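Side-chain contacts in cytochrome C (Thioalkalivibrio paradoxus ARh 1, PDB 5N1T), which binds heme c covalently and probably carries electrons, as in other members of the cytochrome c family: residues N45-G50 with S54-D59; A64-A69 with G73-T78. All blocks are in the same frame, centred on the assembly; numbering follows the deposited sequence.

Interaction 1: residues N45-G50 with S54-D59. With HEC (heme c), chain F.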
loop_
_atom_site.group_PDB
_atom_site.type_symbol
_atom_site.label_atom_id
_atom_site.label_comp_id
_atom_site.label_asym_id
_atom_site.label_seq_id
_atom_site.Cartn_x
_atom_site.Cartn_y
_atom_site.Cartn_z
ATOM N N ASN B 45 -15.270 -30.315 -0.806
ATOM C CA ASN B 45 -16.508 -31.088 -1.064
ATOM C C ASN B 45 -17.806 -30.592 -0.383
ATOM O O ASN B 45 -18.614 -31.388 0.101
ATOM C CB ASN B 45 -16.252 -32.588 -0.825
ATOM C CG ASN B 45 -15.770 -33.295 -2.083
ATOM O OD1 ASN B 45 -16.373 -34.282 -2.512
ATOM N ND2 ASN B 45 -14.693 -32.772 -2.704
ATOM N N GLY B 46 -17.991 -29.277 -0.341
ATOM C CA GLY B 46 -19.162 -28.648 0.295
ATOM C C GLY B 46 -19.199 -28.477 1.818
ATOM O O GLY B 46 -20.220 -28.020 2.382
ATOM N N ASP B 47 -18.111 -28.827 2.498
ATOM C CA ASP B 47 -18.096 -28.664 3.931
ATOM C C ASP B 47 -17.473 -27.344 4.343
ATOM O O ASP B 47 -16.239 -27.164 4.387
ATOM C CB ASP B 47 -17.492 -29.887 4.635
ATOM C CG ASP B 47 -18.295 -31.148 4.379
ATOM O OD1 ASP B 47 -19.539 -31.141 4.583
ATOM O OD2 ASP B 47 -17.675 -32.142 3.956
ATOM N N SER B 48 -18.367 -26.415 4.640
ATOM C CA SER B 48 -17.968 -25.079 4.949
ATOM C C SER B 48 -17.401 -25.043 6.364
ATOM O O SER B 48 -17.925 -25.725 7.228
ATOM C CB SER B 48 -19.171 -24.156 4.823
ATOM O OG SER B 48 -18.861 -22.870 5.344
ATOM N N GLN B 49 -16.347 -24.247 6.601
ATOM C CA GLN B 49 -15.897 -23.928 7.969
ATOM C C GLN B 49 -16.754 -22.856 8.615
ATOM O O GLN B 49 -16.586 -22.567 9.801
ATOM C CB GLN B 49 -14.453 -23.460 7.995
ATOM C CG GLN B 49 -13.478 -24.437 7.396
ATOM C CD GLN B 49 -13.270 -25.642 8.285
ATOM O OE1 GLN B 49 -13.402 -26.792 7.843
ATOM N NE2 GLN B 49 -12.941 -25.386 9.553
ATOM N N GLY B 50 -17.651 -22.250 7.836
ATOM C CA GLY B 50 -18.584 -21.257 8.360
ATOM C C GLY B 50 -18.737 -20.050 7.463
ATOM O O GLY B 50 -18.012 -19.884 6.486
ATOM N N SER B 54 -23.001 -24.376 3.763
ATOM C CA SER B 54 -22.475 -25.687 3.324
ATOM C C SER B 54 -23.197 -26.154 2.058
ATOM O O SER B 54 -24.262 -25.643 1.701
ATOM C CB SER B 54 -22.613 -26.766 4.415
ATOM O OG SER B 54 -21.631 -26.629 5.416
ATOM N N LEU B 55 -22.619 -27.124 1.371
ATOM C CA LEU B 55 -23.188 -27.537 0.108
ATOM C C LEU B 55 -23.542 -29.028 0.123
ATOM O O LEU B 55 -24.569 -29.440 -0.433
ATOM C CB LEU B 55 -22.211 -27.182 -1.016
ATOM C CG LEU B 55 -22.817 -26.444 -2.199
ATOM C CD1 LEU B 55 -23.407 -25.122 -1.727
ATOM C CD2 LEU B 55 -21.807 -26.257 -3.334
ATOM N N SER B 56 -22.690 -29.793 0.811
ATOM C CA SER B 56 -22.707 -31.260 0.893
ATOM C C SER B 56 -24.081 -31.891 1.188
ATOM O O SER B 56 -24.456 -32.870 0.505
ATOM C CB SER B 56 -21.667 -31.735 1.919
ATOM O OG SER B 56 -21.790 -30.989 3.125
ATOM N N GLY B 57 -24.818 -31.320 2.161
ATOM C CA GLY B 57 -26.144 -31.838 2.563
ATOM C C GLY B 57 -27.328 -31.368 1.726
ATOM O O GLY B 57 -28.353 -30.989 2.272
ATOM N N LEU B 58 -27.166 -31.392 0.405
ATOM C CA LEU B 58 -28.123 -30.880 -0.576
ATOM C C LEU B 58 -28.063 -31.790 -1.782
ATOM O O LEU B 58 -26.982 -32.275 -2.140
ATOM C CB LEU B 58 -27.718 -29.474 -1.058
ATOM C CG LEU B 58 -27.939 -28.148 -0.314
ATOM C CD1 LEU B 58 -27.584 -26.962 -1.205
ATOM C CD2 LEU B 58 -29.380 -28.016 0.145
ATOM N N ASP B 59 -29.194 -31.999 -2.438
ATOM C CA ASP B 59 -29.196 -32.814 -3.661
ATOM C C ASP B 59 -29.250 -31.974 -4.973
ATOM O O ASP B 59 -29.554 -30.758 -4.933
ATOM C CB ASP B 59 -30.298 -33.898 -3.619
ATOM C CG ASP B 59 -31.714 -33.314 -3.485
ATOM O OD1 ASP B 59 -32.055 -32.324 -4.172
ATOM O OD2 ASP B 59 -32.500 -33.872 -2.693
HETATM FE FE HEC F . -22.211 -20.455 -3.682
HETATM C CHA HEC F . -24.849 -19.559 -1.593
HETATM C CHB HEC F . -23.966 -23.163 -4.715
HETATM C CHC HEC F . -19.858 -20.998 -6.210
HETATM C CHD HEC F . -20.295 -18.028 -2.346
HETATM N NA HEC F . -24.102 -21.208 -3.231
HETATM C C1A HEC F . -25.024 -20.785 -2.363
HETATM C C2A HEC F . -26.259 -21.611 -2.257
HETATM C C3A HEC F . -25.988 -22.687 -3.213
HETATM C C4A HEC F . -24.649 -22.320 -3.731
HETATM C CMA HEC F . -26.813 -23.865 -3.623
HETATM C CAA HEC F . -27.457 -21.392 -1.367
HETATM C CBA HEC F . -27.062 -22.161 -0.103
HETATM C CGA HEC F . -28.130 -22.242 0.978
HETATM O O1A HEC F . -29.114 -21.472 0.975
HETATM O O2A HEC F . -27.990 -23.095 1.885
HETATM N NB HEC F . -21.958 -21.840 -5.222
HETATM C C1B HEC F . -22.775 -22.886 -5.479
HETATM C C2B HEC F . -22.405 -23.765 -6.599
HETATM C C3B HEC F . -21.191 -23.123 -7.091
HETATM C C4B HEC F . -20.981 -21.947 -6.164
HETATM C CMB HEC F . -23.095 -24.977 -7.159
HETATM C CAB HEC F . -20.514 -23.706 -8.279
HETATM C CBB HEC F . -19.289 -23.229 -8.956
HETATM N NC HEC F . -20.353 -19.656 -4.199
HETATM C C1C HEC F . -19.505 -19.985 -5.201
HETATM C C2C HEC F . -18.231 -19.200 -5.243
HETATM C C3C HEC F . -18.410 -18.298 -4.076
HETATM C C4C HEC F . -19.717 -18.685 -3.521
HETATM C CMC HEC F . -17.116 -19.329 -6.238
HETATM C CAC HEC F . -17.567 -17.252 -3.423
HETATM C CBC HEC F . -16.269 -16.741 -3.919
HETATM N ND HEC F . -22.528 -19.034 -2.225
HETATM C C1D HEC F . -21.675 -18.094 -1.837
HETATM C C2D HEC F . -22.187 -17.178 -0.791
HETATM C C3D HEC F . -23.558 -17.666 -0.567
HETATM C C4D HEC F . -23.630 -18.784 -1.514
HETATM C CMD HEC F . -21.496 -16.058 -0.093
HETATM C CAD HEC F . -24.626 -17.151 0.343
HETATM C CBD HEC F . -25.553 -16.425 -0.627
HETATM C CGD HEC F . -25.130 -15.020 -1.005
HETATM O O1D HEC F . -25.101 -14.128 -0.127
HETATM O O2D HEC F . -24.845 -14.788 -2.201
#
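Gly46 O takes two backbone donors of the facing segment. Leu55 N gives the stronger bond, 2.8 Å to Gly46 O, in the carbonyl plane and on a lone pair. Ser56 N lies 3.4 Å from Gly46 O, and this bond is long and weak. Gly46 has positive phi. It also has no side chain, so its CA can meet the other segment directly, 3.6 Å from Leu55 CB.

Beside this pair, Ser56 OG donates to Asp47 OD1 over 2.7 Å. The hydroxyl reaches the carboxylate from above its plane, 41° out of it. The CB of Asp47 starts out away from 54-59, and the carboxylate turns back to take the bond. Ser56 OG stands between its own backbone N and carbonyl carbon (chi1 48°), and from there it meets Asp47 OD1.

Both segments belong to the long connection between helix 29-42, which ends in the heme-binding CXXCH motif, and helix 60-72. Asp59 is the N-cap of the latter helix. The connection folds back on itself here and brings Leu55 to the heme. Leu55 CD1 packs 3.6 Å from the meso carbon CHB of the heme, with CD2 a little farther off. The same side chain rests on His42, an axial iron ligand, and lies close to Cys38, which is bonded covalently to the heme.

Farther along, Ser48 N makes a weak bond to Ser54 OG, and Ser48 CB packs 3.5 Å from the same Ser54 OG. The hydroxyl of Ser48 points elsewhere, with OG anti to its backbone N (chi1 170°). Ser48 OG accepts from Gly50 N at 2.8 Å, an ST turn, and is also hydrogen-bonded to Ile52 O.

Interaction 2: residues A64-A69 with G73-T78. With HEC (heme c), chain F.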
loop_
_atom_site.group_PDB
_atom_site.type_symbol
_atom_site.label_atom_id
_atom_site.label_comp_id
_atom_site.label_asym_id
_atom_site.label_seq_id
_atom_site.Cartn_x
_atom_site.Cartn_y
_atom_site.Cartn_z
ATOM N N ALA B 64 -29.461 -27.121 -8.387
ATOM C CA ALA B 64 -29.819 -26.563 -9.696
ATOM C C ALA B 64 -30.894 -25.486 -9.532
ATOM O O ALA B 64 -30.765 -24.406 -10.080
ATOM C CB ALA B 64 -30.267 -27.662 -10.676
ATOM N N GLU B 65 -31.919 -25.775 -8.726
ATOM C CA GLU B 65 -33.118 -24.952 -8.684
ATOM C C GLU B 65 -32.777 -23.592 -8.099
ATOM O O GLU B 65 -33.379 -22.603 -8.490
ATOM C CB GLU B 65 -34.272 -25.659 -7.943
ATOM N N THR B 66 -31.784 -23.540 -7.203
ATOM C CA THR B 66 -31.355 -22.253 -6.589
ATOM C C THR B 66 -30.231 -21.510 -7.314
ATOM O O THR B 66 -30.193 -20.281 -7.288
ATOM C CB THR B 66 -31.117 -22.327 -5.059
ATOM O OG1 THR B 66 -30.273 -23.436 -4.753
ATOM C CG2 THR B 66 -32.476 -22.475 -4.310
ATOM N N MET B 67 -29.353 -22.253 -7.993
ATOM C CA MET B 67 -28.438 -21.671 -8.972
ATOM C C MET B 67 -29.244 -20.780 -9.898
ATOM O O MET B 67 -29.007 -19.571 -9.962
ATOM C CB MET B 67 -27.742 -22.750 -9.800
ATOM C CG MET B 67 -26.662 -23.529 -9.086
ATOM S SD MET B 67 -25.283 -22.460 -8.697
ATOM C CE MET B 67 -24.254 -22.740 -10.135
ATOM N N LEU B 68 -30.239 -21.383 -10.554
ATOM C CA LEU B 68 -31.100 -20.691 -11.519
ATOM C C LEU B 68 -31.858 -19.545 -10.866
ATOM O O LEU B 68 -32.043 -18.498 -11.514
ATOM C CB LEU B 68 -32.076 -21.655 -12.208
ATOM C CG LEU B 68 -31.495 -22.895 -12.896
ATOM C CD1 LEU B 68 -32.476 -24.050 -12.782
ATOM C CD2 LEU B 68 -31.092 -22.669 -14.352
ATOM N N ALA B 69 -32.273 -19.751 -9.599
ATOM C CA ALA B 69 -32.959 -18.727 -8.785
ATOM C C ALA B 69 -32.081 -17.490 -8.523
ATOM O O ALA B 69 -32.565 -16.343 -8.552
ATOM C CB ALA B 69 -33.449 -19.318 -7.466
ATOM N N GLY B 73 -32.429 -13.640 -10.432
ATOM C CA GLY B 73 -32.709 -12.610 -9.460
ATOM C C GLY B 73 -33.669 -13.055 -8.392
ATOM O O GLY B 73 -33.581 -12.577 -7.274
ATOM N N THR B 74 -34.581 -13.960 -8.733
ATOM C CA THR B 74 -35.609 -14.479 -7.822
ATOM C C THR B 74 -35.139 -14.582 -6.388
ATOM O O THR B 74 -35.863 -14.209 -5.457
ATOM C CB THR B 74 -35.999 -15.898 -8.243
ATOM O OG1 THR B 74 -36.472 -15.838 -9.583
ATOM C CG2 THR B 74 -37.070 -16.524 -7.279
ATOM N N ARG B 75 -33.936 -15.140 -6.241
ATOM C CA ARG B 75 -33.257 -15.238 -4.970
ATOM C C ARG B 75 -32.084 -14.231 -4.992
ATOM O O ARG B 75 -31.196 -14.299 -5.865
ATOM C CB ARG B 75 -32.813 -16.682 -4.742
ATOM C CG ARG B 75 -33.071 -17.143 -3.343
ATOM C CD ARG B 75 -32.601 -18.554 -3.137
ATOM N NE ARG B 75 -31.879 -18.614 -1.872
ATOM C CZ ARG B 75 -31.655 -19.709 -1.148
ATOM N NH1 ARG B 75 -32.104 -20.898 -1.536
ATOM N NH2 ARG B 75 -30.984 -19.605 -0.008
ATOM N N GLU B 76 -32.151 -13.267 -4.064
ATOM C CA GLU B 76 -31.156 -12.194 -3.856
ATOM C C GLU B 76 -29.810 -12.786 -3.439
ATOM O O GLU B 76 -29.767 -13.652 -2.552
ATOM C CB GLU B 76 -31.643 -11.251 -2.744
ATOM C CG GLU B 76 -32.887 -10.451 -3.088
ATOM C CD GLU B 76 -32.554 -9.197 -3.862
ATOM O OE1 GLU B 76 -32.159 -8.188 -3.220
ATOM O OE2 GLU B 76 -32.671 -9.235 -5.113
ATOM N N SER B 77 -28.718 -12.348 -4.062
ATOM C CA SER B 77 -27.390 -12.820 -3.625
ATOM C C SER B 77 -26.468 -11.659 -3.291
ATOM O O SER B 77 -26.719 -10.538 -3.734
ATOM C CB SER B 77 -26.756 -13.723 -4.677
ATOM O OG SER B 77 -26.368 -12.996 -5.819
ATOM N N THR B 78 -25.435 -11.913 -2.484
ATOM C CA THR B 78 -24.295 -10.982 -2.404
ATOM C C THR B 78 -23.327 -11.221 -3.535
ATOM O O THR B 78 -22.787 -10.277 -4.064
ATOM C CB THR B 78 -23.514 -11.023 -1.086
ATOM O OG1 THR B 78 -23.460 -12.366 -0.590
ATOM C CG2 THR B 78 -24.169 -10.155 -0.064
HETATM FE FE HEC F . -22.211 -20.455 -3.682
HETATM C CHA HEC F . -24.849 -19.559 -1.593
HETATM C CHB HEC F . -23.966 -23.163 -4.715
HETATM C CHC HEC F . -19.858 -20.998 -6.210
HETATM C CHD HEC F . -20.295 -18.028 -2.346
HETATM N NA HEC F . -24.102 -21.208 -3.231
HETATM C C1A HEC F . -25.024 -20.785 -2.363
HETATM C C2A HEC F . -26.259 -21.611 -2.257
HETATM C C3A HEC F . -25.988 -22.687 -3.213
HETATM C C4A HEC F . -24.649 -22.320 -3.731
HETATM C CMA HEC F . -26.813 -23.865 -3.623
HETATM C CAA HEC F . -27.457 -21.392 -1.367
HETATM C CBA HEC F . -27.062 -22.161 -0.103
HETATM C CGA HEC F . -28.130 -22.242 0.978
HETATM O O1A HEC F . -29.114 -21.472 0.975
HETATM O O2A HEC F . -27.990 -23.095 1.885
HETATM N NB HEC F . -21.958 -21.840 -5.222
HETATM C C1B HEC F . -22.775 -22.886 -5.479
HETATM C C2B HEC F . -22.405 -23.765 -6.599
HETATM C C3B HEC F . -21.191 -23.123 -7.091
HETATM C C4B HEC F . -20.981 -21.947 -6.164
HETATM C CMB HEC F . -23.095 -24.977 -7.159
HETATM C CAB HEC F . -20.514 -23.706 -8.279
HETATM C CBB HEC F . -19.289 -23.229 -8.956
HETATM N NC HEC F . -20.353 -19.656 -4.199
HETATM C C1C HEC F . -19.505 -19.985 -5.201
HETATM C C2C HEC F . -18.231 -19.200 -5.243
HETATM C C3C HEC F . -18.410 -18.298 -4.076
HETATM C C4C HEC F . -19.717 -18.685 -3.521
HETATM C CMC HEC F . -17.116 -19.329 -6.238
HETATM C CAC HEC F . -17.567 -17.252 -3.423
HETATM C CBC HEC F . -16.269 -16.741 -3.919
HETATM N ND HEC F . -22.528 -19.034 -2.225
HETATM C C1D HEC F . -21.675 -18.094 -1.837
HETATM C C2D HEC F . -22.187 -17.178 -0.791
HETATM C C3D HEC F . -23.558 -17.666 -0.567
HETATM C C4D HEC F . -23.630 -18.784 -1.514
HETATM C CMD HEC F . -21.496 -16.058 -0.093
HETATM C CAD HEC F . -24.626 -17.151 0.343
HETATM C CBD HEC F . -25.553 -16.425 -0.627
HETATM C CGD HEC F . -25.130 -15.020 -1.005
HETATM O O1D HEC F . -25.101 -14.128 -0.127
HETATM O O2D HEC F . -24.845 -14.788 -2.201
#
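The backbone turns back on the end of helix 60-72, where Ala69 O receives Arg75 N in a nearly straight bond (2.9 Å, 176°) and Gly73 N in a weak one. Gly73, with phi 117°, is the first residue to leave helical angles at this glycine-ended C-terminus, and in the cytochrome c fold the chain then runs past the heme propionates to Met80, an axial iron ligand.

The side chain of Arg75 sets out beside Ala69, with Arg75 CB 3.8 Å from Ala69 CB. It is extended at chi2 and bends at chi3 (135°), which brings the guanidinium to Thr66 and the heme. Thr66 CG2 comes to the edge of the guanidinium, near its plane, on the NH1 side. The propionate carbon CAA of the heme lies over one face of the guanidinium, 4.5 Å from Arg75 CZ. Arg75 NH2 donates to heme O1A at 2.8 Å. The hydroxyl of Thr66 is hydrogen-bonded to Gln62 O within its helix.

Met67, on the same helix, puts SD 3.7 Å from the heme methyl CMB and also packs on Ile92 of helix 89-101. The second propionate is bound by Thr78, whose backbone N lies 2.9 Å from heme O2D.

Interaction 1 comes first along the chain and interaction 2 follows it. Their centres are about 17 Å apart, and their nearest atoms come within about 5 Å without touching. Interaction 1 lies in the connection between helix 29-42 and helix 60-72. Interaction 2 joins helix 60-72 to the loop that leads to helix 80-84. Helix 60-72 thus follows the first contact and forms part of the second. Interaction 1 meets the macrocycle through Leu55, and interaction 2 binds both propionates of the same heme c. Together they line two parts of the heme pocket, one beside the His42 ligand and one at the propionates before the Met80 ligand, consistent with a bound electron carrier.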